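Local coordinates for nickel-dependent hydrogenase large subunit (Allochromatium vinosum, PDB 3MYR) that oxidises molecular hydrogen at a buried nickel-iron centre and hands the electrons to the iron-sulfur clusters of its small subunit, at the interface of chains B and A. Coordinates in Å, arbitrary orientation; residue numbers count along the deposited sequence, not the author numbering. Chains: chain A, Nickel-dependent hydrogenase large subunit; chain B, Hydrogenase (NiFe) small subunit HydA.

All three contacts join the large subunit, chain A, to the small subunit, chain B, in the heterodimer of this hydrogenase. Contact 1 and contact 2 are neighbours: the centres of their C-alpha atoms lie about 7 Å apart, and they share B:Tyr262, A:Arg51 and A:Asp52; helix 53-58 also serves both, through A:Trp54 in one and A:Ala55 and A:Phe56 in the other. Contact 3 stands apart, its C-alpha centre about 24 Å from that of contact 1 and 22 Å from that of contact 2. The first two anchor the C-terminal part of the small subunit; the third lies beside metal-binding cysteine motifs of both chains.

Contact 1: the interface of chains B and A. Residues chain B 203, 262; chain A 51-52, 54, 218, 468.
B:Tyr262 lies with one ring face against the edge of A:Trp468, the two planes 83° apart. CH2 of the indole stands over the centre of the phenol ring, while CZ2 is 3.5 Å from CG of the tyrosine. The same tryptophan plays the opposite part toward B:Phe203: here the phenylalanine edge meets an indole face, with CE2 3.8 Å from CH2 of A:Trp468. NH1 of A:Arg51 lies against the opposite indole face, toward its rim, so the ring has neighbours on both sides. With CG swung away from the backbone N (chi1 178°), A:Trp468 sends its six-membered ring into the angle between the two aromatic residues of chain B. A:Val218 closes in from another direction, laying CG1 over the centre of the B:Phe203 ring, 3.7 Å from CZ. Polar groups of chain A lie near one side of the tyrosine ring: OD1 of A:Asp52 is 3.3 Å from CD2, and the carbonyl O of A:Arg51 is near CE2. Water 1 joins that carbonyl to the tyrosine hydroxyl. At the far end of the phenol, OH of B:Tyr262 lies almost in the ring plane of A:Trp54, whose NE1 donates to it at 3.0 Å, with 151° at the hydrogen.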
loop_
_atom_site.group_PDB
_atom_site.type_symbol
_atom_site.label_atom_id
_atom_site.label_comp_id
_atom_site.label_asym_id
_atom_site.label_seq_id
_atom_site.Cartn_x
_atom_site.Cartn_y
_atom_site.Cartn_z
ATOM N N PHE B 203 20.388 -16.116 -10.736
ATOM C CA PHE B 203 20.474 -14.885 -9.976
ATOM C C PHE B 203 21.693 -14.723 -9.100
ATOM O O PHE B 203 21.988 -13.580 -8.610
ATOM C CB PHE B 203 19.151 -14.633 -9.210
ATOM C CG PHE B 203 17.995 -14.594 -10.128
ATOM C CD1 PHE B 203 17.691 -13.430 -10.829
ATOM C CD2 PHE B 203 17.259 -15.761 -10.394
ATOM C CE1 PHE B 203 16.660 -13.419 -11.770
ATOM C CE2 PHE B 203 16.235 -15.731 -11.292
ATOM C CZ PHE B 203 15.956 -14.560 -12.012
ATOM N N TYR B 262 10.386 -14.507 -17.361
ATOM C CA TYR B 262 11.714 -15.097 -17.311
ATOM C C TYR B 262 12.114 -15.794 -18.611
ATOM O O TYR B 262 13.044 -16.548 -18.604
ATOM C CB TYR B 262 11.839 -16.037 -16.115
ATOM C CG TYR B 262 11.642 -15.265 -14.817
ATOM C CD1 TYR B 262 12.660 -14.457 -14.318
ATOM C CD2 TYR B 262 10.421 -15.330 -14.101
ATOM C CE1 TYR B 262 12.475 -13.688 -13.151
ATOM C CE2 TYR B 262 10.222 -14.538 -12.909
ATOM C CZ TYR B 262 11.245 -13.748 -12.456
ATOM O OH TYR B 262 11.136 -13.101 -11.259
ATOM N N ARG A 51 6.270 -18.668 -11.532
ATOM C CA ARG A 51 7.454 -17.844 -11.175
ATOM C C ARG A 51 7.130 -16.357 -11.425
ATOM O O ARG A 51 7.799 -15.510 -10.844
ATOM C CB ARG A 51 8.696 -18.264 -11.952
ATOM C CG ARG A 51 9.127 -19.694 -11.510
ATOM C CD ARG A 51 10.178 -20.187 -12.460
ATOM N NE ARG A 51 9.687 -20.227 -13.823
ATOM C CZ ARG A 51 10.468 -20.337 -14.908
ATOM N NH1 ARG A 51 11.783 -20.531 -14.784
ATOM N NH2 ARG A 51 9.912 -20.374 -16.113
ATOM N N ASP A 52 6.192 -16.063 -12.340
ATOM C CA ASP A 52 5.834 -14.634 -12.645
ATOM C C ASP A 52 4.785 -14.075 -11.660
ATOM O O ASP A 52 4.547 -12.863 -11.670
ATOM C CB ASP A 52 5.165 -14.498 -14.036
ATOM C CG ASP A 52 6.092 -14.845 -15.224
ATOM O OD1 ASP A 52 7.238 -15.250 -14.991
ATOM O OD2 ASP A 52 5.632 -14.720 -16.405
ATOM N N TRP A 54 4.437 -13.282 -8.607
ATOM C CA TRP A 54 4.763 -12.278 -7.628
ATOM C C TRP A 54 4.670 -10.901 -8.237
ATOM O O TRP A 54 4.273 -9.964 -7.535
ATOM C CB TRP A 54 6.112 -12.459 -6.940
ATOM C CG TRP A 54 7.238 -12.199 -7.903
ATOM C CD1 TRP A 54 7.904 -13.144 -8.667
ATOM C CD2 TRP A 54 7.825 -10.940 -8.245
ATOM N NE1 TRP A 54 8.834 -12.545 -9.454
ATOM C CE2 TRP A 54 8.824 -11.203 -9.232
ATOM C CE3 TRP A 54 7.563 -9.596 -7.875
ATOM C CZ2 TRP A 54 9.603 -10.174 -9.837
ATOM C CZ3 TRP A 54 8.352 -8.556 -8.490
ATOM C CH2 TRP A 54 9.330 -8.858 -9.459
ATOM N N VAL A 218 12.419 -12.952 -6.294
ATOM C CA VAL A 218 12.405 -14.164 -7.112
ATOM C C VAL A 218 12.011 -15.369 -6.281
ATOM O O VAL A 218 12.358 -15.472 -5.076
ATOM C CB VAL A 218 13.763 -14.553 -7.757
ATOM C CG1 VAL A 218 13.979 -13.801 -8.921
ATOM C CG2 VAL A 218 14.904 -14.364 -6.772
ATOM N N TRP A 468 14.278 -24.105 -10.225
ATOM C CA TRP A 468 13.945 -22.939 -11.073
ATOM C C TRP A 468 13.227 -23.322 -12.376
ATOM O O TRP A 468 12.323 -22.623 -12.800
ATOM C CB TRP A 468 15.211 -22.131 -11.380
ATOM C CG TRP A 468 14.942 -20.953 -12.269
ATOM C CD1 TRP A 468 15.297 -20.803 -13.596
ATOM C CD2 TRP A 468 14.193 -19.755 -11.902
ATOM N NE1 TRP A 468 14.816 -19.567 -14.050
ATOM C CE2 TRP A 468 14.161 -18.919 -13.024
ATOM C CE3 TRP A 468 13.536 -19.339 -10.721
ATOM C CZ2 TRP A 468 13.477 -17.676 -13.022
ATOM C CZ3 TRP A 468 12.875 -18.059 -10.705
ATOM C CH2 TRP A 468 12.854 -17.275 -11.847
HETATM O O HOH W 1 10.418 -15.644 -9.592
HETATM O O HOH W 2 8.366 -16.541 -16.976
HETATM O O HOH W 3 14.823 -18.567 -17.041
#

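Contact 2: the interface of chains B and A. Residues chain B 259-262; chain A 51-52, 55-56.
The backbone N-H of B:Phe261 donates to OD2 of A:Asp52, N to O 3.0 Å, a direct hydrogen bond between the subunits of this [NiFe] hydrogenase heterodimer. The N-H approaches from above the carboxylate, 43° out of its plane, and the bond is fairly straight, 156° at the hydrogen. The other carboxylate oxygen, OD1, is 2.6 Å from the oxygen of water 5, and this water lies 2.9 Å from the backbone N of B:Tyr262. One carboxylate thus holds two successive amides of the small subunit, one directly and one through water. With CG on the side away from its own carbonyl carbon (chi1 -66°), A:Asp52 directs its carboxylate toward the B:260-262 loop. The B:Phe261 side chain lies obliquely across it, CD1 of B:Phe261 3.8 Å from CG of A:Asp52, and then passes on to the first turn of helix 53-58. A leucine in place of A:Asp52 would probably leave the B:Phe261 amide without its acceptor and the water to B:Tyr262 without its anchor, so that this stretch of loop could shift more. On the helix, CE1 of B:Phe261 meets CB of A:Ala55 at 3.6 Å. CE1 of A:Phe56 is equally near CE1 of B:Phe261.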
loop_
_atom_site.group_PDB
_atom_site.type_symbol
_atom_site.label_atom_id
_atom_site.label_comp_id
_atom_site.label_asym_id
_atom_site.label_seq_id
_atom_site.Cartn_x
_atom_site.Cartn_y
_atom_site.Cartn_z
ATOM N N GLY B 259 4.436 -12.829 -22.849
ATOM C CA GLY B 259 5.112 -14.135 -22.697
ATOM C C GLY B 259 5.667 -14.187 -21.266
ATOM O O GLY B 259 5.455 -13.293 -20.514
ATOM N N GLY B 260 6.384 -15.176 -20.815
ATOM C CA GLY B 260 6.814 -15.015 -19.371
ATOM C C GLY B 260 7.908 -13.975 -19.097
ATOM O O GLY B 260 8.757 -13.677 -19.938
ATOM N N PHE B 261 7.910 -13.410 -17.902
ATOM C CA PHE B 261 8.949 -12.520 -17.542
ATOM C C PHE B 261 10.304 -13.185 -17.604
ATOM O O PHE B 261 11.304 -12.481 -17.800
ATOM C CB PHE B 261 8.722 -11.974 -16.129
ATOM C CG PHE B 261 7.573 -11.019 -16.032
ATOM C CD1 PHE B 261 6.640 -11.127 -15.015
ATOM C CD2 PHE B 261 7.414 -10.029 -17.002
ATOM C CE1 PHE B 261 5.544 -10.232 -14.926
ATOM C CE2 PHE B 261 6.368 -9.078 -16.929
ATOM C CZ PHE B 261 5.441 -9.151 -15.876
ATOM N N TYR B 262 10.386 -14.507 -17.361
ATOM C CA TYR B 262 11.714 -15.097 -17.311
ATOM C C TYR B 262 12.114 -15.794 -18.611
ATOM O O TYR B 262 13.044 -16.548 -18.604
ATOM C CB TYR B 262 11.839 -16.037 -16.115
ATOM C CG TYR B 262 11.642 -15.265 -14.817
ATOM C CD1 TYR B 262 12.660 -14.457 -14.318
ATOM C CD2 TYR B 262 10.421 -15.330 -14.101
ATOM C CE1 TYR B 262 12.475 -13.688 -13.151
ATOM C CE2 TYR B 262 10.222 -14.538 -12.909
ATOM C CZ TYR B 262 11.245 -13.748 -12.456
ATOM O OH TYR B 262 11.136 -13.101 -11.259
ATOM N N ARG A 51 6.270 -18.668 -11.532
ATOM C CA ARG A 51 7.454 -17.844 -11.175
ATOM C C ARG A 51 7.130 -16.357 -11.425
ATOM O O ARG A 51 7.799 -15.510 -10.844
ATOM C CB ARG A 51 8.696 -18.264 -11.952
ATOM C CG ARG A 51 9.127 -19.694 -11.510
ATOM C CD ARG A 51 10.178 -20.187 -12.460
ATOM N NE ARG A 51 9.687 -20.227 -13.823
ATOM C CZ ARG A 51 10.468 -20.337 -14.908
ATOM N NH1 ARG A 51 11.783 -20.531 -14.784
ATOM N NH2 ARG A 51 9.912 -20.374 -16.113
ATOM N N ASP A 52 6.192 -16.063 -12.340
ATOM C CA ASP A 52 5.834 -14.634 -12.645
ATOM C C ASP A 52 4.785 -14.075 -11.660
ATOM O O ASP A 52 4.547 -12.863 -11.670
ATOM C CB ASP A 52 5.165 -14.498 -14.036
ATOM C CG ASP A 52 6.092 -14.845 -15.224
ATOM O OD1 ASP A 52 7.238 -15.250 -14.991
ATOM O OD2 ASP A 52 5.632 -14.720 -16.405
ATOM N N ALA A 55 5.095 -10.752 -9.495
ATOM C CA ALA A 55 5.112 -9.427 -10.150
ATOM C C ALA A 55 3.711 -8.906 -10.435
ATOM O O ALA A 55 3.463 -7.715 -10.279
ATOM C CB ALA A 55 5.901 -9.489 -11.472
ATOM N N PHE A 56 2.780 -9.811 -10.804
ATOM C CA PHE A 56 1.344 -9.448 -10.898
ATOM C C PHE A 56 0.741 -9.108 -9.540
ATOM O O PHE A 56 0.088 -8.064 -9.385
ATOM C CB PHE A 56 0.508 -10.603 -11.512
ATOM C CG PHE A 56 0.776 -10.852 -12.968
ATOM C CD1 PHE A 56 1.969 -11.498 -13.388
ATOM C CD2 PHE A 56 -0.172 -10.448 -13.942
ATOM C CE1 PHE A 56 2.247 -11.701 -14.732
ATOM C CE2 PHE A 56 0.072 -10.666 -15.343
ATOM C CZ PHE A 56 1.293 -11.308 -15.751
HETATM O O HOH W 4 10.418 -15.644 -9.592
HETATM O O HOH W 5 8.366 -16.541 -16.976
#

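Contact 3: the interface of chains B and A. Residues chain B 13-15; chain A 14-15, 63, 557.
A:Glu14 and B:Thr15 bury the most surface here, their side chains running antiparallel alongside one another. The glutamate CG packs 3.6 Å from CB of the threonine, and its OE1 faces the threonine hydroxyl; that oxygen pair is modelled implausibly close, so the details of any bond there are doubtful. The other carboxylate oxygen has a sound bond: OE2 of A:Glu14 accepts the backbone N-H of A:Ala557 at 2.8 Å on its syn side, fixing the carboxylate to the start of helix 556-560. A bend at chi2 (-63°) turns the carboxylate so that OE2 meets this amide while OE1 faces the small subunit. On the small-subunit side, OG1 of B:Thr15 donates to OE2 of B:Glu13 at 2.8 Å, from above that carboxylate's plane. Water 6 ties the two acidic residues together, sitting 2.9 Å from OE1 of A:Glu14 and touching both the backbone O and OE1 of B:Glu13. Water 7 lies 2.7 Å from the backbone N of A:Gly15 and also contacts OG1 of B:Thr15. The threonine methyl CG2 lies parallel to CG2 of A:Val63. A:Glu14 is the glutamate of the family's RIEGH stretch, commonly placed on the proton route from the active site. The site sits where three metal-binding CXXC motifs converge: B:Thr15 lies between the cluster ligands B:Cys14 and B:Cys17, A:Val63 between A:Cys61 and A:Cys64, and A:Ala557 between A:Cys555 and A:Cys558.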
loop_
_atom_site.group_PDB
_atom_site.type_symbol
_atom_site.label_atom_id
_atom_site.label_comp_id
_atom_site.label_asym_id
_atom_site.label_seq_id
_atom_site.Cartn_x
_atom_site.Cartn_y
_atom_site.Cartn_z
ATOM N N GLU B 13 -6.497 1.720 -9.596
ATOM C CA GLU B 13 -5.063 1.826 -9.357
ATOM C C GLU B 13 -4.683 0.975 -8.129
ATOM O O GLU B 13 -5.575 0.556 -7.317
ATOM C CB GLU B 13 -4.600 3.262 -9.130
ATOM C CG GLU B 13 -5.595 4.195 -8.521
ATOM C CD GLU B 13 -5.639 4.270 -6.984
ATOM O OE1 GLU B 13 -6.738 3.969 -6.370
ATOM O OE2 GLU B 13 -4.683 4.850 -6.416
ATOM N N CYS B 14 -3.373 0.847 -7.907
ATOM C CA CYS B 14 -2.950 0.115 -6.720
ATOM C C CYS B 14 -2.350 1.126 -5.712
ATOM O O CYS B 14 -1.936 0.748 -4.622
ATOM C CB CYS B 14 -1.910 -0.958 -7.188
ATOM S SG CYS B 14 -0.190 -0.274 -7.408
ATOM N N THR B 15 -2.276 2.407 -6.131
ATOM C CA THR B 15 -1.787 3.555 -5.342
ATOM C C THR B 15 -0.236 3.632 -5.369
ATOM O O THR B 15 0.357 4.575 -4.863
ATOM C CB THR B 15 -2.441 3.684 -3.899
ATOM O OG1 THR B 15 -3.891 3.607 -3.999
ATOM C CG2 THR B 15 -2.069 5.068 -3.180
ATOM N N GLU A 14 -6.104 3.807 1.482
ATOM C CA GLU A 14 -5.825 3.349 0.116
ATOM C C GLU A 14 -7.116 2.779 -0.497
ATOM O O GLU A 14 -7.813 1.995 0.134
ATOM C CB GLU A 14 -4.761 2.245 0.148
ATOM C CG GLU A 14 -4.208 1.914 -1.296
ATOM C CD GLU A 14 -5.291 1.352 -2.254
ATOM O OE1 GLU A 14 -5.249 1.720 -3.494
ATOM O OE2 GLU A 14 -6.173 0.566 -1.773
ATOM N N GLY A 15 -7.467 3.223 -1.686
ATOM C CA GLY A 15 -8.536 2.608 -2.425
ATOM C C GLY A 15 -9.915 3.130 -2.121
ATOM O O GLY A 15 -10.083 4.220 -1.582
ATOM N N VAL A 63 0.784 0.558 -1.650
ATOM C CA VAL A 63 1.015 1.143 -0.305
ATOM C C VAL A 63 1.674 0.051 0.531
ATOM O O VAL A 63 2.783 0.244 1.019
ATOM C CB VAL A 63 -0.293 1.576 0.389
ATOM C CG1 VAL A 63 0.017 2.044 1.857
ATOM C CG2 VAL A 63 -0.855 2.704 -0.379
ATOM N N ALA A 557 -7.673 -1.760 -2.334
ATOM C CA ALA A 557 -7.045 -2.441 -3.479
ATOM C C ALA A 557 -6.544 -3.794 -2.942
ATOM O O ALA A 557 -6.809 -4.845 -3.548
ATOM C CB ALA A 557 -5.822 -1.590 -4.033
HETATM O O HOH W 6 -7.460 1.401 -5.318
HETATM O O HOH W 7 -6.188 5.080 -3.220
#